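Local coordinates for uncharacterized protein (Bacteroides ovatus, PDB 3NQK) that is of unknown function but joins an N-terminal domain of the E-set clan to a mostly beta C-terminal domain of the BT_3044-like family, at residues Pro156-Tyr164 with Val193-Phe201; Arg215-His223 with Met232-Phe243. All coordinates share one frame; numbering follows the deposited sequence.

Contacts 1 and 2 lie side by side in one antiparallel sheet, their centres about 16 Å apart, and follow one another along the chain. Strand 198-202 of contact 1 is the direct neighbour of strand 219-224 of contact 2. Probable backbone hydrogen bonds join them, from Val222 N to Ile199 O at 2.7 Å and from Ile220 N to Phe201 O at 2.8 Å. Side chains add to the seam: Ser198 OG is hydrogen-bonded to His223 ND1, and Lys219 makes a cation-pi contact with Phe200. Contact 1 sits at the passage between two sheets, whereas contact 2 lies further from the centre of the chain.

Contact 1: Pro156-Tyr164 with Val193-Phe201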
# COMPACT_ATOMS: atom_id res chain seq x y z
N PRO A 156 1.94 -18.37 -1.84
CA PRO A 156 0.83 -18.09 -0.97
C PRO A 156 1.30 -17.93 0.46
O PRO A 156 2.34 -18.47 0.83
CB PRO A 156 -0.04 -19.32 -1.10
CG PRO A 156 0.51 -20.08 -2.30
CD PRO A 156 1.89 -19.74 -2.38
N PHE A 157 0.57 -17.17 1.26
CA PHE A 157 0.93 -17.03 2.64
C PHE A 157 -0.28 -16.75 3.52
O PHE A 157 -1.26 -16.18 3.07
CB PHE A 157 1.97 -15.92 2.81
CG PHE A 157 1.40 -14.51 2.66
CD1 PHE A 157 1.39 -13.88 1.43
CD2 PHE A 157 0.92 -13.82 3.75
CE1 PHE A 157 0.90 -12.59 1.29
CE2 PHE A 157 0.42 -12.53 3.62
CZ PHE A 157 0.42 -11.91 2.38
N ASN A 158 -0.22 -17.21 4.76
CA ASN A 158 -1.23 -16.86 5.76
C ASN A 158 -0.51 -16.26 6.94
O ASN A 158 0.70 -15.98 6.86
CB ASN A 158 -2.07 -18.09 6.15
CG ASN A 158 -1.21 -19.28 6.60
OD1 ASN A 158 -0.06 -19.11 7.08
ND2 ASN A 158 -1.77 -20.49 6.48
N ASN A 159 -1.20 -16.06 8.03
CA ASN A 159 -0.57 -15.48 9.21
C ASN A 159 0.44 -16.43 9.90
O ASN A 159 1.09 -16.03 10.86
CB ASN A 159 -1.64 -15.07 10.22
CG ASN A 159 -2.45 -13.89 9.75
OD1 ASN A 159 -1.97 -13.07 9.00
ND2 ASN A 159 -3.68 -13.81 10.21
N TYR A 160 0.58 -17.65 9.40
CA TYR A 160 1.36 -18.64 10.10
C TYR A 160 2.43 -19.30 9.24
O TYR A 160 3.05 -20.26 9.67
CB TYR A 160 0.42 -19.72 10.65
CG TYR A 160 -0.78 -19.17 11.42
CD1 TYR A 160 -0.63 -18.65 12.69
CD2 TYR A 160 -2.05 -19.17 10.87
CE1 TYR A 160 -1.72 -18.14 13.41
CE2 TYR A 160 -3.16 -18.65 11.57
CZ TYR A 160 -2.97 -18.15 12.84
OH TYR A 160 -4.03 -17.66 13.55
N SER A 161 2.68 -18.76 8.06
CA SER A 161 3.56 -19.42 7.07
C SER A 161 4.84 -18.67 6.86
O SER A 161 4.91 -17.48 7.10
CB SER A 161 2.84 -19.56 5.72
OG SER A 161 2.56 -18.28 5.13
N GLY A 162 5.84 -19.37 6.33
CA GLY A 162 7.12 -18.77 6.05
C GLY A 162 8.24 -19.56 6.65
O GLY A 162 8.12 -20.76 6.86
N SER A 163 9.33 -18.87 6.97
CA SER A 163 10.55 -19.53 7.45
C SER A 163 10.65 -19.41 8.97
O SER A 163 10.89 -18.32 9.50
CB SER A 163 11.78 -18.92 6.77
OG SER A 163 12.95 -19.66 7.06
N TYR A 164 10.43 -20.52 9.66
CA TYR A 164 10.51 -20.55 11.12
C TYR A 164 11.95 -20.75 11.59
O TYR A 164 12.67 -21.64 11.07
CB TYR A 164 9.65 -21.69 11.67
CG TYR A 164 8.16 -21.41 11.74
CD1 TYR A 164 7.37 -21.40 10.60
CD2 TYR A 164 7.53 -21.24 12.96
CE1 TYR A 164 6.00 -21.18 10.68
CE2 TYR A 164 6.16 -21.03 13.05
CZ TYR A 164 5.41 -21.00 11.91
OH TYR A 164 4.04 -20.79 12.00
N VAL A 193 1.91 -23.08 3.13
CA VAL A 193 0.48 -22.88 3.25
C VAL A 193 -0.30 -24.10 2.82
O VAL A 193 0.02 -24.73 1.81
CB VAL A 193 -0.00 -21.73 2.35
CG1 VAL A 193 -1.51 -21.86 2.10
CG2 VAL A 193 0.35 -20.35 2.96
N VAL A 194 -1.35 -24.41 3.58
CA VAL A 194 -2.33 -25.39 3.17
C VAL A 194 -3.64 -24.66 2.95
O VAL A 194 -4.24 -24.78 1.89
CB VAL A 194 -2.49 -26.52 4.21
CG1 VAL A 194 -3.87 -27.14 4.13
CG2 VAL A 194 -1.42 -27.59 4.00
N ASP A 195 -4.07 -23.90 3.94
CA ASP A 195 -5.25 -23.02 3.78
C ASP A 195 -5.10 -21.77 4.68
O ASP A 195 -3.98 -21.46 5.13
CB ASP A 195 -6.56 -23.78 4.05
CG ASP A 195 -6.67 -24.27 5.47
OD1 ASP A 195 -5.94 -23.76 6.34
OD2 ASP A 195 -7.54 -25.13 5.74
N ASN A 196 -6.19 -21.06 4.95
CA ASN A 196 -6.08 -19.75 5.65
C ASN A 196 -5.50 -19.83 7.05
O ASN A 196 -4.91 -18.86 7.53
CB ASN A 196 -7.44 -19.01 5.70
CG ASN A 196 -8.54 -19.87 6.23
OD1 ASN A 196 -8.74 -21.01 5.78
ND2 ASN A 196 -9.28 -19.34 7.18
N ASN A 197 -5.66 -20.99 7.69
CA ASN A 197 -5.13 -21.17 9.04
C ASN A 197 -4.43 -22.54 9.27
O ASN A 197 -4.32 -23.01 10.41
CB ASN A 197 -6.24 -20.96 10.05
CG ASN A 197 -7.44 -21.79 9.76
OD1 ASN A 197 -7.35 -22.82 9.06
ND2 ASN A 197 -8.60 -21.37 10.28
N SER A 198 -3.93 -23.13 8.20
CA SER A 198 -3.20 -24.38 8.29
C SER A 198 -1.97 -24.33 7.42
O SER A 198 -1.98 -23.72 6.37
CB SER A 198 -4.08 -25.57 7.88
OG SER A 198 -5.28 -25.62 8.65
N ILE A 199 -0.91 -24.99 7.86
CA ILE A 199 0.32 -25.05 7.10
C ILE A 199 0.88 -26.43 7.26
O ILE A 199 0.30 -27.25 7.98
CB ILE A 199 1.35 -24.03 7.64
CG1 ILE A 199 1.78 -24.40 9.06
CG2 ILE A 199 0.78 -22.59 7.60
CD1 ILE A 199 2.67 -23.33 9.73
N PHE A 200 2.00 -26.71 6.59
CA PHE A 200 2.69 -27.97 6.83
C PHE A 200 4.18 -27.80 6.82
O PHE A 200 4.69 -26.86 6.24
CB PHE A 200 2.25 -29.07 5.82
CG PHE A 200 2.88 -28.94 4.45
CD1 PHE A 200 4.21 -29.25 4.24
CD2 PHE A 200 2.12 -28.54 3.36
CE1 PHE A 200 4.78 -29.11 2.98
CE2 PHE A 200 2.70 -28.40 2.10
CZ PHE A 200 4.02 -28.67 1.92
N PHE A 201 4.85 -28.69 7.55
CA PHE A 201 6.30 -28.77 7.61
C PHE A 201 6.69 -30.16 7.20
O PHE A 201 5.91 -31.09 7.36
CB PHE A 201 6.81 -28.59 9.05
CG PHE A 201 6.58 -27.25 9.63
CD1 PHE A 201 7.49 -26.24 9.44
CD2 PHE A 201 5.53 -27.04 10.50
CE1 PHE A 201 7.30 -25.01 10.03
CE2 PHE A 201 5.32 -25.81 11.08
CZ PHE A 201 6.21 -24.79 10.85
O HOH W 1 3.16 -21.28 1.12
O HOH W 2 -4.02 -16.29 8.18
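Asn158 reaches across to the bend at Asp195-Ser198 with its amide. ND2 donates to Asp195 O at 2.8 Å, meeting it almost head-on (C=O...N 169°), and that oxygen lies close to the amide plane. A second, weak bond runs from Asn158 ND2 to Ser198 O at 3.2 Å. At the other end of the amide, Asn158 OD1 accepts a hydrogen bond from Tyr160 N at 2.8 Å, from above its carbonyl plane, closing an Asx turn. With chi1 at 54°, CG is tucked over the backbone, which leaves OD1 facing Tyr160 N and ND2 facing the other segment; bonds at both ends fix the rotation of the amide.

The tightly packed part lies beside this group. Val193 sets its CG2 methyl against Phe157 CA and beside Ser161 OG, which accepts a hydrogen bond from Asn158 N. The Ile199 side chain runs at about a right angle to that of Asn158 and sets CG2 beside its amide, while Ile199 CD1 lies 3.7 Å from Tyr164 OH.

Asn158-Ser161 is a type I turn leading from strand 149-157, which pairs with strands 27-32 and 125-133 in a mixed sheet, into strand 162-165 of the antiparallel sheet. The contact therefore sits where the chain passes from one sheet to the other. Just beyond it, the edge of Phe201 meets one face of Tyr164 in a T-shaped pair, with centroids 5.1 Å apart and planes at 74°. Tyr164 OH is held by a 2.6 Å hydrogen bond to Tyr160 O.

Toward solvent the fit is looser. Tyr160 CE2 comes no nearer than 4.1 Å to Asn197 CA, and the Tyr160 ring stacks on Phe224. Beside the exposed Asn159 and Asn196, one water accepts from Asn159 N and donates to Asn196 O.

Contact 2: Arg215-His223 with Met232-Phe243; sequences RKKYKINVH and MKQDDPSNEMEF
The Tyr218 ring is met obliquely by selenomethionine Met241, whose CB lies 4.0 Å from Tyr218 CD1 and whose selenium makes a slanting Met-aromatic contact. This ring and that of Phe243 flank the end of a beta hairpin, strands 219-224 and 230-234. Phe280 meets the Tyr218 ring at about 45°, and Tyr218 OH is hydrogen-bonded to Thr281 and to the backbone N of Phe280. Phe243 is likewise approached obliquely, with Ile220 CD1 at 3.7 Å from Phe243 CE1; the Tyr275 ring also meets it, similarly inclined. The flat groups of Asn221 and Asp235 stand almost perpendicular, their planes 89° apart. Asn221 ND2 points at Asp235 OD1 in the plane of its own amide, giving a nearly straight 3.1 Å hydrogen bond to the anti lone pair of that oxygen.

Within the hairpin, Asn221 and Lys233 form a hydrogen-bonded pair, Asn221 N to Lys233 O at 2.8 Å and Lys233 N to Asn221 O at 3.0 Å. Asp235 N extends the pairing to Lys219 O. On the face carrying Ile220 and Val222, selenomethionine Met232 bends at its last torsion (chi3 54°) and brings CE to 3.6 Å from Ile220 CG2; Met232 also touches Phe273 and Tyr275 of strand 264-279.

Past the strand, two type I turns, Asp236-Asn239 and Asn239-Glu242, fold back to Lys217 and Tyr218. Lys217 NZ makes a salt bridge to Glu240 OE1 at 3.5 Å and a long one to Asp236 OD2 at 3.9 Å. Water ties the two segments together here: one molecule donates to Lys217 O and Asp236 OD2 and accepts from Met241 N. On the Asn221 side, another water donates to both Asn221 OD1 and Asp235 OD1.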
# COMPACT_ATOMS: atom_id res chain seq x y z
N ARG A 215 9.63 -36.96 -0.47
CA ARG A 215 9.50 -35.88 0.50
C ARG A 215 8.03 -35.63 0.89
O ARG A 215 7.74 -35.32 2.03
CB ARG A 215 10.24 -34.58 0.06
CG ARG A 215 9.41 -33.50 -0.48
CD ARG A 215 10.19 -32.16 -0.52
NE ARG A 215 11.18 -32.11 -1.60
CZ ARG A 215 11.18 -31.22 -2.61
NH1 ARG A 215 10.25 -30.27 -2.68
NH2 ARG A 215 12.14 -31.26 -3.52
N LYS A 216 7.11 -35.87 -0.03
CA LYS A 216 5.71 -35.64 0.27
C LYS A 216 5.25 -36.53 1.42
O LYS A 216 4.36 -36.17 2.17
CB LYS A 216 4.81 -35.82 -0.99
CG LYS A 216 4.69 -37.25 -1.57
CD LYS A 216 3.69 -37.28 -2.79
CE LYS A 216 3.78 -38.60 -3.62
N LYS A 217 5.91 -37.65 1.59
CA LYS A 217 5.51 -38.60 2.61
C LYS A 217 5.77 -38.11 4.03
O LYS A 217 5.14 -38.57 4.95
CB LYS A 217 6.18 -39.96 2.35
CG LYS A 217 5.53 -40.72 1.14
CD LYS A 217 6.18 -42.06 0.82
CE LYS A 217 5.35 -42.85 -0.22
NZ LYS A 217 3.88 -42.96 0.18
N TYR A 218 6.60 -37.09 4.18
CA TYR A 218 6.96 -36.58 5.51
C TYR A 218 6.24 -35.28 5.89
O TYR A 218 6.59 -34.66 6.90
CB TYR A 218 8.47 -36.38 5.60
CG TYR A 218 9.27 -37.67 5.41
CD1 TYR A 218 9.42 -38.56 6.45
CD2 TYR A 218 9.83 -37.98 4.20
CE1 TYR A 218 10.13 -39.74 6.28
CE2 TYR A 218 10.56 -39.15 4.02
CZ TYR A 218 10.69 -40.03 5.05
OH TYR A 218 11.40 -41.21 4.86
N LYS A 219 5.22 -34.89 5.13
CA LYS A 219 4.45 -33.67 5.46
C LYS A 219 3.68 -33.82 6.77
O LYS A 219 3.05 -34.84 7.00
CB LYS A 219 3.45 -33.32 4.32
CG LYS A 219 4.09 -32.88 2.99
CD LYS A 219 3.11 -32.98 1.79
CE LYS A 219 2.57 -31.63 1.34
NZ LYS A 219 1.80 -31.73 0.06
N ILE A 220 3.74 -32.80 7.61
CA ILE A 220 2.94 -32.75 8.83
C ILE A 220 2.01 -31.55 8.75
O ILE A 220 2.47 -30.42 8.71
CB ILE A 220 3.81 -32.58 10.08
CG1 ILE A 220 4.89 -33.64 10.14
CG2 ILE A 220 2.96 -32.64 11.34
CD1 ILE A 220 5.80 -33.49 11.31
N ASN A 221 0.70 -31.80 8.68
CA ASN A 221 -0.27 -30.72 8.61
C ASN A 221 -0.50 -30.13 9.98
O ASN A 221 -0.67 -30.86 10.95
CB ASN A 221 -1.60 -31.22 8.03
CG ASN A 221 -1.48 -31.65 6.57
OD1 ASN A 221 -0.84 -30.98 5.77
ND2 ASN A 221 -2.09 -32.78 6.23
N VAL A 222 -0.51 -28.81 10.06
CA VAL A 222 -0.63 -28.12 11.33
C VAL A 222 -1.74 -27.08 11.28
O VAL A 222 -1.68 -26.15 10.48
CB VAL A 222 0.68 -27.42 11.68
CG1 VAL A 222 0.56 -26.67 12.98
CG2 VAL A 222 1.79 -28.44 11.74
N HIS A 223 -2.73 -27.23 12.13
CA HIS A 223 -3.87 -26.32 12.11
C HIS A 223 -3.91 -25.50 13.38
O HIS A 223 -3.82 -26.04 14.49
CB HIS A 223 -5.17 -27.11 11.93
CG HIS A 223 -6.40 -26.29 12.05
ND1 HIS A 223 -6.74 -25.32 11.13
CD2 HIS A 223 -7.42 -26.33 12.95
CE1 HIS A 223 -7.90 -24.78 11.48
NE2 HIS A 223 -8.32 -25.37 12.58
N MSE A 232 -1.88 -31.43 14.93
CA MSE A 232 -0.76 -31.83 14.09
C MSE A 232 -0.98 -33.24 13.67
O MSE A 232 -1.11 -34.11 14.51
CB MSE A 232 0.55 -31.74 14.85
CG MSE A 232 0.96 -30.35 15.24
SE MSE A 232 2.77 -30.32 15.96
CE MSE A 232 3.70 -31.16 14.51
N LYS A 233 -1.02 -33.49 12.38
CA LYS A 233 -1.25 -34.84 11.87
C LYS A 233 -0.50 -35.04 10.57
O LYS A 233 -0.39 -34.12 9.78
CB LYS A 233 -2.73 -35.06 11.66
CG LYS A 233 -3.13 -36.52 11.50
CD LYS A 233 -4.64 -36.66 11.22
CE LYS A 233 -5.03 -38.12 10.95
NZ LYS A 233 -6.48 -38.27 10.61
N GLN A 234 0.03 -36.24 10.36
CA GLN A 234 0.69 -36.55 9.10
C GLN A 234 -0.29 -36.40 7.97
O GLN A 234 -1.49 -36.64 8.15
CB GLN A 234 1.26 -37.98 9.10
CG GLN A 234 0.21 -39.10 8.90
CD GLN A 234 -0.61 -39.39 10.15
OE1 GLN A 234 -0.29 -38.92 11.24
NE2 GLN A 234 -1.67 -40.19 9.99
N ASP A 235 0.21 -36.01 6.80
CA ASP A 235 -0.63 -35.82 5.62
C ASP A 235 -0.92 -37.16 4.99
O ASP A 235 -2.02 -37.41 4.54
CB ASP A 235 0.07 -34.91 4.61
CG ASP A 235 -0.73 -34.70 3.35
OD1 ASP A 235 -1.71 -33.94 3.38
OD2 ASP A 235 -0.34 -35.26 2.31
N ASP A 236 0.10 -38.04 4.97
CA ASP A 236 -0.03 -39.38 4.40
C ASP A 236 -1.09 -40.18 5.13
O ASP A 236 -0.92 -40.55 6.28
CB ASP A 236 1.31 -40.13 4.48
CG ASP A 236 1.27 -41.51 3.80
OD1 ASP A 236 0.18 -41.94 3.34
OD2 ASP A 236 2.33 -42.16 3.71
N PRO A 237 -2.18 -40.50 4.44
CA PRO A 237 -3.25 -41.25 5.09
C PRO A 237 -2.79 -42.59 5.69
O PRO A 237 -3.33 -43.01 6.69
CB PRO A 237 -4.27 -41.48 3.96
CG PRO A 237 -3.57 -41.06 2.67
CD PRO A 237 -2.53 -40.10 3.05
N SER A 238 -1.78 -43.24 5.08
CA SER A 238 -1.32 -44.57 5.58
C SER A 238 -0.19 -44.44 6.60
O SER A 238 0.34 -45.43 7.08
CB SER A 238 -0.89 -45.49 4.43
OG SER A 238 0.30 -45.04 3.82
N ASN A 239 0.18 -43.20 6.91
CA ASN A 239 1.20 -42.91 7.91
C ASN A 239 2.42 -43.83 7.83
O ASN A 239 2.80 -44.43 8.80
CB ASN A 239 0.58 -42.99 9.30
CG ASN A 239 1.44 -42.33 10.36
OD1 ASN A 239 2.50 -41.80 10.06
ND2 ASN A 239 1.00 -42.39 11.60
N GLU A 240 3.05 -43.90 6.66
CA GLU A 240 4.22 -44.76 6.48
C GLU A 240 5.40 -44.31 7.35
O GLU A 240 6.18 -45.14 7.84
CB GLU A 240 4.63 -44.82 5.01
CG GLU A 240 5.53 -46.01 4.67
CD GLU A 240 5.78 -46.18 3.17
OE1 GLU A 240 5.28 -45.34 2.37
OE2 GLU A 240 6.51 -47.14 2.80
N MSE A 241 5.50 -43.00 7.61
CA MSE A 241 6.56 -42.48 8.47
C MSE A 241 6.28 -42.74 9.95
O MSE A 241 7.07 -42.36 10.80
CB MSE A 241 6.79 -40.98 8.24
CG MSE A 241 5.68 -40.08 8.73
SE MSE A 241 6.33 -38.26 9.02
CE MSE A 241 4.67 -37.36 8.69
N GLU A 242 5.16 -43.40 10.24
CA GLU A 242 4.79 -43.72 11.62
C GLU A 242 4.86 -42.47 12.52
O GLU A 242 5.49 -42.49 13.59
CB GLU A 242 5.68 -44.85 12.19
CG GLU A 242 5.54 -46.25 11.48
CD GLU A 242 4.12 -46.86 11.59
OE1 GLU A 242 3.47 -46.71 12.67
OE2 GLU A 242 3.66 -47.48 10.61
N PHE A 243 4.23 -41.39 12.07
CA PHE A 243 4.14 -40.20 12.85
C PHE A 243 3.31 -40.45 14.07
O PHE A 243 2.29 -41.13 14.01
CB PHE A 243 3.50 -39.09 12.05
CG PHE A 243 3.27 -37.84 12.83
CD1 PHE A 243 4.30 -36.92 13.01
CD2 PHE A 243 2.01 -37.55 13.36
CE1 PHE A 243 4.09 -35.73 13.72
CE2 PHE A 243 1.79 -36.36 14.07
CZ PHE A 243 2.83 -35.45 14.25
O HOH W 3 4.32 -41.25 5.70
O HOH W 4 2.71 -37.18 5.69
O HOH W 5 -1.02 -30.90 3.16
O HOH W 6 -3.61 -34.66 7.86